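Local atomic coordinates of carbohydrate kinase, pfkB family (PDB entry 3KTN), a protein that is probably a magnesium-dependent sugar kinase of the PfkB (ribokinase) family, perhaps one that phosphorylates 2-keto-3-deoxygluconate. Residues Asp131-Gly137 against Lys162-Asp167; Ala150-Gln155 against Arg189-Tyr193; Leu204-Phe210 against Leu225-Phe229; Leu235-Ala239 against Ile286-Tyr290; Ser265-Leu270 against Thr304-Val308. One frame throughout, in Å; residues are numbered along the deposited sequence.

In the fold
All five contacts lie in or on the large mixed sheet. Interaction 1 pairs two central parallel strands; interaction 2, about 9 Å away between centres, packs helices over one face of them. Interaction 4 lies on the other face, where helix 278-291 covers strand 237-245, about 11 Å from interaction 1 between centres. Interaction 3 joins two helical pieces, of which 218-233 covers that strand, touching 2 and 4 through L191, L235 and F238. Interaction 5, at the outermost strand 262-269, has its centre about 31 Å from that of interaction 2. The segments of 1 and 2 interleave along the chain, then comes 3, then 4 and 5, interleaved; helices on both faces make the layered ribokinase-like core.

Interaction 1: residues Asp131-Gly137 against Lys162-Asp167; sequences DMVHICG and KKVCFD
M132 reaches across to the neighbouring strand with almost its whole side chain. Its CB comes near K163 O and CB, and CG, set anti to the backbone N (chi1 -176°), comes to 3.6 Å from C165 SG. The selenium of this selenomethionine, in the sulfur position, then meets the same cysteine, with SE 3.5 Å from C165 SG. A bend at the last torsion turns CE back, M132 CE lying 3.4 Å from K163 CG, a tight carbon contact. A long, unbranched, flexible chain such as methionine's suits this place because it can span two residues of the partner strand, beneath helix 278-291.

The backbones run parallel, as expected for adjacent central strands of a ribokinase-like alpha/beta sheet joined by a helical crossover, here through helix 144-159. V133 is bonded through both its N and its O: V133 N donates to K163 O at 2.9 Å, while its O accepts from C165 N. I135 N continues the pattern to C165 O. V133, V164 and I135, beta-branched and suited to extended backbone, turn with the aromatic F166 to the opposite face from M132, H134 and C165.

Beyond the paired region, D167 OD2 takes the N-H of G137 at 2.8 Å, from above the carboxylate plane. The same oxygen lies at the edge of the H134 ring, 2.9 Å from CE1. Over one face of that imidazole sits C165 O.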
# COMPACT_ATOMS: atom_id res chain seq x y z
N ASP A 131 17.59 35.21 16.51
CA ASP A 131 18.36 36.27 15.87
C ASP A 131 17.66 36.73 14.60
O ASP A 131 17.91 37.83 14.10
CB ASP A 131 19.75 35.77 15.49
CG ASP A 131 20.46 35.11 16.65
OD1 ASP A 131 20.63 35.77 17.69
OD2 ASP A 131 20.86 33.93 16.50
N MSE A 132 16.78 35.88 14.07
CA MSE A 132 16.06 36.19 12.85
C MSE A 132 14.66 35.61 12.90
O MSE A 132 14.45 34.54 13.48
CB MSE A 132 16.83 35.60 11.66
CG MSE A 132 16.24 35.92 10.29
SE MSE A 132 17.30 35.13 8.87
CE MSE A 132 18.71 36.44 8.76
N VAL A 133 13.70 36.31 12.31
CA VAL A 133 12.33 35.83 12.30
C VAL A 133 11.72 36.03 10.91
O VAL A 133 11.80 37.12 10.34
CB VAL A 133 11.45 36.56 13.35
CG1 VAL A 133 11.49 38.06 13.11
CG2 VAL A 133 10.02 36.05 13.28
N HIS A 134 11.15 34.96 10.37
CA HIS A 134 10.52 35.02 9.06
C HIS A 134 9.01 35.07 9.22
O HIS A 134 8.42 34.20 9.85
CB HIS A 134 10.92 33.81 8.22
CG HIS A 134 10.32 33.81 6.85
ND1 HIS A 134 8.99 33.54 6.61
CD2 HIS A 134 10.86 34.13 5.65
CE1 HIS A 134 8.74 33.68 5.32
NE2 HIS A 134 9.86 34.04 4.72
N ILE A 135 8.41 36.10 8.65
CA ILE A 135 6.97 36.28 8.72
C ILE A 135 6.39 35.84 7.39
O ILE A 135 6.64 36.45 6.35
CB ILE A 135 6.63 37.77 9.00
CG1 ILE A 135 7.22 38.17 10.36
CG2 ILE A 135 5.12 37.97 9.00
CD1 ILE A 135 6.96 39.61 10.76
N CYS A 136 5.62 34.75 7.42
CA CYS A 136 5.04 34.19 6.21
C CYS A 136 3.97 35.09 5.62
O CYS A 136 3.01 35.46 6.30
CB CYS A 136 4.44 32.81 6.50
SG CYS A 136 5.63 31.63 7.21
N GLY A 137 4.15 35.44 4.35
CA GLY A 137 3.20 36.30 3.67
C GLY A 137 1.75 35.90 3.86
O GLY A 137 0.87 36.76 3.82
N LYS A 162 16.04 42.53 15.59
CA LYS A 162 16.13 41.17 15.08
C LYS A 162 15.94 41.23 13.57
O LYS A 162 15.13 42.01 13.08
CB LYS A 162 15.05 40.28 15.69
CG LYS A 162 15.11 40.16 17.21
CD LYS A 162 16.44 39.60 17.66
CE LYS A 162 16.50 39.48 19.17
NZ LYS A 162 17.79 38.87 19.61
N LYS A 163 16.69 40.40 12.84
CA LYS A 163 16.57 40.38 11.39
C LYS A 163 15.17 39.89 11.02
O LYS A 163 14.65 38.94 11.63
CB LYS A 163 17.63 39.46 10.80
CG LYS A 163 17.96 39.75 9.35
CD LYS A 163 18.57 41.13 9.18
CE LYS A 163 19.86 41.28 9.97
NZ LYS A 163 20.49 42.62 9.76
N VAL A 164 14.54 40.54 10.05
CA VAL A 164 13.20 40.18 9.63
C VAL A 164 13.13 39.76 8.16
O VAL A 164 13.62 40.46 7.28
CB VAL A 164 12.23 41.37 9.85
CG1 VAL A 164 10.81 40.97 9.47
CG2 VAL A 164 12.28 41.81 11.31
N CYS A 165 12.53 38.59 7.92
CA CYS A 165 12.39 38.04 6.57
C CYS A 165 10.91 37.95 6.23
O CYS A 165 10.08 37.72 7.11
CB CYS A 165 13.02 36.66 6.50
SG CYS A 165 14.71 36.63 7.12
N PHE A 166 10.59 38.13 4.96
CA PHE A 166 9.21 38.12 4.52
C PHE A 166 9.09 37.60 3.10
O PHE A 166 9.93 37.89 2.25
CB PHE A 166 8.65 39.54 4.60
CG PHE A 166 7.26 39.69 4.07
CD1 PHE A 166 6.17 39.19 4.78
CD2 PHE A 166 7.02 40.35 2.87
CE1 PHE A 166 4.88 39.34 4.30
CE2 PHE A 166 5.73 40.51 2.38
CZ PHE A 166 4.66 40.00 3.10
N ASP A 167 8.03 36.83 2.84
CA ASP A 167 7.81 36.30 1.50
C ASP A 167 6.48 36.77 0.94
O ASP A 167 5.46 36.75 1.63
CB ASP A 167 7.83 34.76 1.53
CG ASP A 167 6.63 34.17 2.26
OD1 ASP A 167 5.75 33.58 1.60
OD2 ASP A 167 6.56 34.30 3.50

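Interaction 2: residues Ala150-Gln155 against Arg189-Tyr193; sequences ALILAQ and RILPY
A150 opens the contact with its backbone, only its carbonyl oxygen coming near I190, at the CD1 methyl; its own small side chain packs on the sheet residue I135. One residue on, L151 divides its two methyls between neighbouring residues of the partner segment. CD2 of L151 rests 3.7 Å from I190 CB, while CD1 sits over the centre of the R189 guanidinium, 3.6 Å from CZ. L151 and R189 cross at about a right angle, so the leucine meets the flat cation with a methyl group rather than running along its chain.

The next turn brings A154 to the middle. Its CB points at the partner and touches I190 CG1 at 3.8 Å and Y193 CB at 4.0 Å, a single methyl being enough where the backbones come within 6.0 Å at the CA atoms of A154 and Y193. Q155 follows at the exposed margin. Its CG lies over one face of the Y193 ring, 3.8 Å from the centroid and 29° off the normal, a CH-pi contact.

Helix 144-159 thus packs against the C-terminal end of helix 177-190 and the 3-10 turn after it, on the same face of the parallel sheet, as is common in alpha/beta folds. With no hydrogen bond across it, the contact depends on shape and dispersion, its apolar centre grading into a flat cation and an aromatic ring whose faces are covered by aliphatic carbon.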
# COMPACT_ATOMS: atom_id res chain seq x y z
N ALA A 150 0.96 39.43 12.71
CA ALA A 150 2.17 39.50 11.90
C ALA A 150 2.79 40.90 11.96
O ALA A 150 4.00 41.05 12.15
CB ALA A 150 1.85 39.12 10.45
N LEU A 151 1.96 41.92 11.80
CA LEU A 151 2.42 43.31 11.83
C LEU A 151 3.06 43.64 13.18
O LEU A 151 4.14 44.23 13.24
CB LEU A 151 1.25 44.25 11.54
CG LEU A 151 0.70 44.07 10.12
CD1 LEU A 151 -0.57 44.88 9.93
CD2 LEU A 151 1.76 44.48 9.12
N ILE A 152 2.40 43.26 14.26
CA ILE A 152 2.92 43.51 15.60
C ILE A 152 4.27 42.81 15.79
O ILE A 152 5.20 43.38 16.37
CB ILE A 152 1.94 43.02 16.67
CG1 ILE A 152 0.75 43.99 16.74
CG2 ILE A 152 2.64 42.90 18.02
CD1 ILE A 152 -0.34 43.57 17.71
N LEU A 153 4.37 41.58 15.30
CA LEU A 153 5.61 40.83 15.43
C LEU A 153 6.76 41.50 14.68
O LEU A 153 7.88 41.55 15.17
CB LEU A 153 5.43 39.40 14.90
CG LEU A 153 6.70 38.55 14.80
CD1 LEU A 153 7.42 38.52 16.14
CD2 LEU A 153 6.31 37.14 14.37
N ALA A 154 6.47 42.00 13.48
CA ALA A 154 7.48 42.66 12.67
C ALA A 154 7.98 43.91 13.39
O ALA A 154 9.18 44.13 13.51
CB ALA A 154 6.90 43.03 11.30
N GLN A 155 7.04 44.73 13.86
CA GLN A 155 7.38 45.96 14.59
C GLN A 155 8.26 45.61 15.78
O GLN A 155 9.29 46.23 16.01
CB GLN A 155 6.11 46.66 15.08
CG GLN A 155 5.31 47.33 13.98
CD GLN A 155 3.88 47.59 14.40
OE1 GLN A 155 3.61 47.89 15.56
NE2 GLN A 155 2.96 47.49 13.44
N ARG A 189 2.40 48.00 4.73
CA ARG A 189 2.50 48.20 6.17
C ARG A 189 3.63 47.41 6.82
O ARG A 189 4.26 47.89 7.76
CB ARG A 189 1.17 47.84 6.85
CG ARG A 189 0.00 48.69 6.40
CD ARG A 189 -1.30 48.21 6.99
NE ARG A 189 -1.30 48.27 8.45
CZ ARG A 189 -2.34 47.91 9.21
NH1 ARG A 189 -3.45 47.47 8.63
NH2 ARG A 189 -2.27 48.00 10.53
N ILE A 190 3.91 46.21 6.32
CA ILE A 190 4.97 45.39 6.91
C ILE A 190 6.34 45.59 6.27
O ILE A 190 7.36 45.49 6.94
CB ILE A 190 4.62 43.88 6.86
CG1 ILE A 190 5.56 43.10 7.79
CG2 ILE A 190 4.77 43.35 5.43
CD1 ILE A 190 5.22 41.62 7.93
N LEU A 191 6.35 45.89 4.97
CA LEU A 191 7.61 46.09 4.26
C LEU A 191 8.62 47.02 4.93
O LEU A 191 9.82 46.78 4.86
CB LEU A 191 7.32 46.55 2.83
CG LEU A 191 6.86 45.40 1.92
CD1 LEU A 191 6.29 45.92 0.61
CD2 LEU A 191 8.05 44.48 1.67
N PRO A 192 8.15 48.10 5.58
CA PRO A 192 9.09 49.01 6.24
C PRO A 192 9.92 48.35 7.34
O PRO A 192 10.95 48.89 7.76
CB PRO A 192 8.17 50.11 6.79
CG PRO A 192 7.07 50.15 5.78
CD PRO A 192 6.79 48.68 5.54
N TYR A 193 9.48 47.19 7.80
CA TYR A 193 10.18 46.47 8.87
C TYR A 193 11.03 45.29 8.42
O TYR A 193 11.74 44.69 9.24
CB TYR A 193 9.16 45.98 9.90
CG TYR A 193 8.37 47.09 10.54
CD1 TYR A 193 8.94 47.88 11.54
CD2 TYR A 193 7.07 47.37 10.14
CE1 TYR A 193 8.23 48.92 12.13
CE2 TYR A 193 6.35 48.41 10.72
CZ TYR A 193 6.93 49.18 11.71
OH TYR A 193 6.23 50.20 12.29

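Interaction 3: residues Leu204-Phe210 against Leu225-Phe229; sequences LVELLGF and LIQRF
F229 is the ring round which the others are arranged, with L204 above it and F210 at its border. The CD2 methyl of L204 stands almost exactly over the ring centre, 3.5 Å from the F229 centroid and only 5° off the normal, a CH-pi contact. F210 meets the same ring as an aromatic partner: the edge of F229 is directed at the face of F210 in an offset edge-to-face pair, with centroids 5.6 Å apart and planes at 82°. L208 adds CD1, 3.4 Å from F229 CE1.

L225, one turn earlier on the helix, spreads its two methyls to two partners. L225 CD1 lies 3.4 Å from F210 CD1, and L225 CD2 is 3.6 Å from V205 CG2. Leucines suit the face and rim of these rings because their methyls offer C-H groups to the aromatic surface. At the margin R228 and F210 slide past each other in opposite directions, NH2 meeting F210 CD1 obliquely at 3.8 Å; NH1 pairs with E224, and NH2 bonds to I211 O.

This is apolar helix packing: helix 201-206 and its following turn close against helix 218-233, which leads directly into sheet strand 237-245 of the ribokinase-like fold.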
# COMPACT_ATOMS: atom_id res chain seq x y z
N LEU A 204 6.06 43.27 -7.70
CA LEU A 204 6.25 44.71 -7.58
C LEU A 204 5.33 45.47 -8.52
O LEU A 204 4.66 46.42 -8.10
CB LEU A 204 7.71 45.07 -7.87
CG LEU A 204 8.72 44.28 -7.04
CD1 LEU A 204 10.14 44.72 -7.38
CD2 LEU A 204 8.43 44.49 -5.56
N VAL A 205 5.26 45.04 -9.77
CA VAL A 205 4.42 45.69 -10.77
C VAL A 205 2.93 45.42 -10.59
O VAL A 205 2.14 46.36 -10.45
CB VAL A 205 4.85 45.27 -12.19
CG1 VAL A 205 3.89 45.85 -13.22
CG2 VAL A 205 6.27 45.74 -12.47
N GLU A 206 2.55 44.15 -10.60
CA GLU A 206 1.14 43.77 -10.48
C GLU A 206 0.49 43.93 -9.12
O GLU A 206 -0.71 44.16 -9.04
CB GLU A 206 0.95 42.33 -10.94
CG GLU A 206 1.08 42.14 -12.44
CD GLU A 206 0.88 40.69 -12.84
OE1 GLU A 206 -0.13 40.09 -12.40
OE2 GLU A 206 1.71 40.17 -13.60
N LEU A 207 1.26 43.79 -8.05
CA LEU A 207 0.68 43.92 -6.72
C LEU A 207 0.95 45.28 -6.08
O LEU A 207 0.03 45.94 -5.60
CB LEU A 207 1.19 42.82 -5.79
CG LEU A 207 0.69 42.93 -4.35
CD1 LEU A 207 -0.82 42.84 -4.32
CD2 LEU A 207 1.31 41.83 -3.50
N LEU A 208 2.21 45.68 -6.07
CA LEU A 208 2.60 46.95 -5.47
C LEU A 208 2.44 48.13 -6.42
O LEU A 208 2.85 49.24 -6.11
CB LEU A 208 4.05 46.85 -4.97
CG LEU A 208 4.30 45.77 -3.92
CD1 LEU A 208 5.74 45.82 -3.47
CD2 LEU A 208 3.37 45.96 -2.73
N GLY A 209 1.86 47.87 -7.58
CA GLY A 209 1.62 48.91 -8.56
C GLY A 209 2.82 49.69 -9.07
O GLY A 209 2.65 50.75 -9.68
N PHE A 210 4.03 49.20 -8.84
CA PHE A 210 5.22 49.89 -9.32
C PHE A 210 5.19 50.03 -10.84
O PHE A 210 4.58 49.22 -11.54
CB PHE A 210 6.49 49.14 -8.91
CG PHE A 210 7.00 49.50 -7.55
CD1 PHE A 210 8.20 50.20 -7.41
CD2 PHE A 210 6.30 49.14 -6.41
CE1 PHE A 210 8.68 50.53 -6.15
CE2 PHE A 210 6.78 49.48 -5.14
CZ PHE A 210 7.97 50.17 -5.02
N LEU A 225 14.03 49.16 -11.35
CA LEU A 225 12.76 48.99 -10.65
C LEU A 225 12.92 48.32 -9.29
O LEU A 225 12.37 48.79 -8.29
CB LEU A 225 11.80 48.17 -11.51
CG LEU A 225 10.51 47.67 -10.84
CD1 LEU A 225 9.87 48.79 -10.04
CD2 LEU A 225 9.56 47.15 -11.89
N ILE A 226 13.70 47.24 -9.24
CA ILE A 226 13.90 46.49 -8.00
C ILE A 226 14.72 47.22 -6.94
O ILE A 226 14.34 47.23 -5.76
CB ILE A 226 14.56 45.12 -8.30
CG1 ILE A 226 13.58 44.26 -9.10
CG2 ILE A 226 14.96 44.43 -7.00
CD1 ILE A 226 14.16 42.94 -9.57
N GLN A 227 15.83 47.83 -7.33
CA GLN A 227 16.64 48.54 -6.35
C GLN A 227 15.94 49.81 -5.88
O GLN A 227 16.28 50.36 -4.83
CB GLN A 227 18.02 48.85 -6.93
CG GLN A 227 18.78 47.59 -7.29
CD GLN A 227 20.21 47.86 -7.71
OE1 GLN A 227 20.46 48.67 -8.61
NE2 GLN A 227 21.15 47.20 -7.07
N ARG A 228 14.96 50.26 -6.65
CA ARG A 228 14.19 51.44 -6.30
C ARG A 228 13.24 51.01 -5.17
O ARG A 228 13.14 51.67 -4.13
CB ARG A 228 13.38 51.92 -7.51
CG ARG A 228 13.07 53.41 -7.54
CD ARG A 228 12.42 53.78 -8.87
NE ARG A 228 11.02 53.38 -8.93
CZ ARG A 228 10.36 53.11 -10.05
NH1 ARG A 228 10.98 53.17 -11.22
NH2 ARG A 228 9.08 52.78 -10.00
N PHE A 229 12.56 49.89 -5.39
CA PHE A 229 11.64 49.32 -4.40
C PHE A 229 12.39 49.05 -3.11
O PHE A 229 11.89 49.31 -2.02
CB PHE A 229 11.04 48.02 -4.96
CG PHE A 229 10.51 47.08 -3.90
CD1 PHE A 229 9.33 47.37 -3.22
CD2 PHE A 229 11.20 45.91 -3.58
CE1 PHE A 229 8.84 46.50 -2.24
CE2 PHE A 229 10.71 45.03 -2.61
CZ PHE A 229 9.53 45.33 -1.94

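Interaction 4: residues Leu235-Ala239 against Ile286-Tyr290; sequences LEWFA and ILYGY
W237 holds its broad indole against helix 278-291, with Y290 over one face and I286 at the edge. This is strand-to-helix packing in the alpha/beta core of the PfkB family, with the two segments running roughly antiparallel and their axes 11.1 Å apart. A wide aromatic suits the place because it can bridge the strand and helix backbones. The I286 CG2 methyl comes 3.6 Å from W237 CE3, while the carbonyl oxygen of I286 lies in the plane of the indole. Nearby, the small A239 extends the apolar surface, its CB 4.1 Å from I286 CG1.

Y290 directs its edge at the face of the six-membered ring of W237, in an edge-to-face pair with centroids 4.9 Å apart and the W237 and Y290 planes at 82°; CD1 is its closest ring carbon to that face. The tyrosine ring swings away from its own backbone N (chi1 -171°), which carries it past W237 and brings its hydroxyl to the polar margin.

There E236 extends its carboxylate toward the phenol, its plane steeply inclined to the ring. A weak, long ion pair links E236 to K163 of strand 163-167, two places across the sheet. The Y290 OH donates to E236 OE2 at 2.8 Å, meeting that oxygen on its syn side, 30° out of the carboxylate plane.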
# COMPACT_ATOMS: atom_id res chain seq x y z
N LEU A 235 15.46 47.85 2.23
CA LEU A 235 15.64 46.41 2.33
C LEU A 235 17.11 46.06 2.13
O LEU A 235 17.83 46.77 1.42
CB LEU A 235 14.80 45.69 1.28
CG LEU A 235 13.30 45.99 1.32
CD1 LEU A 235 12.61 45.28 0.17
CD2 LEU A 235 12.73 45.56 2.66
N GLU A 236 17.54 44.98 2.76
CA GLU A 236 18.92 44.52 2.65
C GLU A 236 19.10 43.53 1.50
O GLU A 236 20.06 43.63 0.72
CB GLU A 236 19.36 43.88 3.97
CG GLU A 236 20.78 43.40 4.00
CD GLU A 236 21.16 42.85 5.35
OE1 GLU A 236 20.29 42.84 6.25
OE2 GLU A 236 22.32 42.41 5.52
N TRP A 237 18.18 42.58 1.38
CA TRP A 237 18.22 41.55 0.33
C TRP A 237 16.85 41.30 -0.29
O TRP A 237 15.85 41.26 0.41
CB TRP A 237 18.73 40.22 0.90
CG TRP A 237 20.22 40.02 0.91
CD1 TRP A 237 21.18 40.98 0.83
CD2 TRP A 237 20.92 38.77 1.09
NE1 TRP A 237 22.43 40.42 0.95
CE2 TRP A 237 22.30 39.06 1.11
CE3 TRP A 237 20.50 37.44 1.24
CZ2 TRP A 237 23.27 38.07 1.27
CZ3 TRP A 237 21.48 36.45 1.40
CH2 TRP A 237 22.84 36.77 1.42
N PHE A 238 16.82 41.15 -1.61
CA PHE A 238 15.59 40.85 -2.33
C PHE A 238 15.96 39.67 -3.22
O PHE A 238 16.92 39.75 -3.99
CB PHE A 238 15.16 42.02 -3.21
CG PHE A 238 13.89 41.75 -3.98
CD1 PHE A 238 12.65 41.73 -3.34
CD2 PHE A 238 13.93 41.50 -5.35
CE1 PHE A 238 11.47 41.47 -4.05
CE2 PHE A 238 12.76 41.23 -6.07
CZ PHE A 238 11.53 41.22 -5.42
N ALA A 239 15.23 38.57 -3.10
CA ALA A 239 15.55 37.39 -3.91
C ALA A 239 14.33 36.65 -4.43
O ALA A 239 13.24 36.74 -3.88
CB ALA A 239 16.44 36.45 -3.11
N ILE A 286 18.82 30.82 0.33
CA ILE A 286 19.23 32.22 0.43
C ILE A 286 19.52 32.56 1.88
O ILE A 286 20.57 33.11 2.20
CB ILE A 286 18.13 33.17 -0.10
CG1 ILE A 286 17.93 32.99 -1.61
CG2 ILE A 286 18.49 34.61 0.23
CD1 ILE A 286 19.21 33.10 -2.44
N LEU A 287 18.58 32.22 2.77
CA LEU A 287 18.76 32.50 4.19
C LEU A 287 19.99 31.79 4.74
O LEU A 287 20.71 32.34 5.57
CB LEU A 287 17.53 32.08 4.99
CG LEU A 287 16.29 32.94 4.71
CD1 LEU A 287 15.16 32.59 5.65
CD2 LEU A 287 16.68 34.41 4.88
N TYR A 288 20.24 30.56 4.28
CA TYR A 288 21.40 29.82 4.75
C TYR A 288 22.68 30.53 4.34
O TYR A 288 23.63 30.62 5.12
CB TYR A 288 21.44 28.40 4.19
CG TYR A 288 22.61 27.62 4.73
CD1 TYR A 288 22.67 27.27 6.08
CD2 TYR A 288 23.69 27.29 3.91
CE1 TYR A 288 23.79 26.62 6.60
CE2 TYR A 288 24.81 26.64 4.43
CZ TYR A 288 24.86 26.32 5.77
OH TYR A 288 25.97 25.68 6.29
N GLY A 289 22.70 31.02 3.10
CA GLY A 289 23.86 31.73 2.60
C GLY A 289 24.08 32.96 3.44
O GLY A 289 25.22 33.33 3.74
N TYR A 290 22.99 33.60 3.84
CA TYR A 290 23.05 34.79 4.67
C TYR A 290 23.67 34.46 6.03
O TYR A 290 24.58 35.15 6.49
CB TYR A 290 21.65 35.36 4.89
CG TYR A 290 21.66 36.72 5.55
CD1 TYR A 290 21.96 37.86 4.82
CD2 TYR A 290 21.40 36.85 6.91
CE1 TYR A 290 22.01 39.11 5.43
CE2 TYR A 290 21.44 38.10 7.53
CZ TYR A 290 21.75 39.22 6.78
OH TYR A 290 21.79 40.46 7.39

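Interaction 5: residues Ser265-Leu270 against Thr304-Val308; sequences SEKRPL and TVNGV
R268 and V308 carry much of the apolar packing between strand 262-269, the outermost of the large sheet within the chain, and helix 296-310, which covers it in the ribokinase-like fold. The arginine uses its aliphatic part first: R268 CB lies 3.8 Å from V308 CG2, and R268 CG is 3.7 Å from the methyl CG2 of T304. V308 also presents CG1 to the carbonyl oxygen of P269 and, more loosely, to L270, whose CD1 lies 4.2 Å from V308 CG1. Beta-branched valines and a threonine give the helix a compact ridge of methyls, suited to a strand packed against it. V308 further packs on I98 of a second subunit, so this part of the helix also faces the assembly.

A second kind of contact involves the flat cation. Bends at chi2 and chi3 (-83° and -48°) fold the R268 chain so that its guanidinium lies over V305 rather than extending straight outward. V305 CG2 sits over the centre of the group, 3.6 Å from R268 CZ, and covers one of its faces. L329 of helix 322-330 is another neighbour of this arginine.

The polar part is small. S265 OG and T304 OG1 approach to 3.2 Å, but each hydroxyl has a firmer backbone partner on its own side of the contact, G254 N for S265 and V300 O for T304. The threonine can therefore offer its CG2 methyl to R268. Chemically, the strand adheres to the helix mainly through carbon, and the arginine serves chiefly by its hydrocarbon chain and the face of its guanidinium.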
# COMPACT_ATOMS: atom_id res chain seq x y z
N SER A 265 22.04 33.63 -11.15
CA SER A 265 22.69 32.35 -11.36
C SER A 265 22.47 31.95 -12.82
O SER A 265 21.62 32.52 -13.50
CB SER A 265 22.08 31.27 -10.46
OG SER A 265 20.86 30.80 -10.99
N GLU A 266 23.24 30.98 -13.30
CA GLU A 266 23.07 30.53 -14.67
C GLU A 266 21.84 29.62 -14.70
O GLU A 266 21.52 29.01 -13.68
CB GLU A 266 24.31 29.75 -15.14
CG GLU A 266 24.73 28.63 -14.20
CD GLU A 266 25.90 27.82 -14.74
OE1 GLU A 266 26.95 28.43 -15.05
OE2 GLU A 266 25.76 26.58 -14.87
N LYS A 267 21.14 29.57 -15.83
CA LYS A 267 19.96 28.72 -15.96
C LYS A 267 20.30 27.28 -15.61
O LYS A 267 21.29 26.73 -16.09
CB LYS A 267 19.41 28.74 -17.39
CG LYS A 267 18.85 30.06 -17.87
CD LYS A 267 18.12 29.88 -19.20
CE LYS A 267 18.99 29.18 -20.25
NZ LYS A 267 18.24 28.91 -21.52
N ARG A 268 19.46 26.66 -14.79
CA ARG A 268 19.68 25.27 -14.39
C ARG A 268 18.55 24.42 -14.96
O ARG A 268 17.37 24.73 -14.76
CB ARG A 268 19.65 25.14 -12.86
CG ARG A 268 20.56 26.08 -12.11
CD ARG A 268 21.96 25.54 -12.03
NE ARG A 268 21.97 24.15 -11.61
CZ ARG A 268 23.05 23.48 -11.24
NH1 ARG A 268 24.24 24.09 -11.23
NH2 ARG A 268 22.96 22.20 -10.90
N PRO A 269 18.90 23.35 -15.70
CA PRO A 269 17.84 22.51 -16.26
C PRO A 269 16.94 22.09 -15.09
O PRO A 269 17.43 21.75 -14.02
CB PRO A 269 18.61 21.33 -16.85
CG PRO A 269 19.93 21.95 -17.24
CD PRO A 269 20.23 22.84 -16.06
N LEU A 270 15.62 22.13 -15.29
CA LEU A 270 14.67 21.79 -14.24
C LEU A 270 13.78 20.61 -14.60
O LEU A 270 13.15 20.60 -15.67
CB LEU A 270 13.80 23.01 -13.93
CG LEU A 270 12.70 22.89 -12.87
CD1 LEU A 270 13.31 22.79 -11.49
CD2 LEU A 270 11.79 24.11 -12.95
N THR A 304 19.71 28.22 -5.84
CA THR A 304 19.08 27.79 -7.08
C THR A 304 19.16 26.27 -7.22
O THR A 304 18.18 25.63 -7.61
CB THR A 304 19.73 28.47 -8.31
OG1 THR A 304 19.74 29.90 -8.12
CG2 THR A 304 18.95 28.17 -9.58
N VAL A 305 20.31 25.70 -6.89
CA VAL A 305 20.48 24.25 -6.96
C VAL A 305 19.51 23.60 -5.96
O VAL A 305 18.89 22.59 -6.25
CB VAL A 305 21.92 23.83 -6.63
CG1 VAL A 305 22.03 22.31 -6.50
CG2 VAL A 305 22.86 24.32 -7.73
N ASN A 306 19.39 24.20 -4.78
CA ASN A 306 18.49 23.67 -3.76
C ASN A 306 17.06 23.70 -4.30
O ASN A 306 16.28 22.78 -4.08
CB ASN A 306 18.58 24.50 -2.48
CG ASN A 306 18.04 23.75 -1.27
OD1 ASN A 306 18.34 22.57 -1.08
ND2 ASN A 306 17.24 24.42 -0.45
N GLY A 307 16.73 24.78 -5.01
CA GLY A 307 15.40 24.92 -5.58
C GLY A 307 15.11 23.85 -6.62
O GLY A 307 14.00 23.33 -6.69
N VAL A 308 16.11 23.52 -7.44
CA VAL A 308 15.96 22.49 -8.46
C VAL A 308 15.77 21.14 -7.78
O VAL A 308 14.95 20.32 -8.21
CB VAL A 308 17.21 22.42 -9.38
CG1 VAL A 308 17.08 21.25 -10.37
CG2 VAL A 308 17.37 23.73 -10.14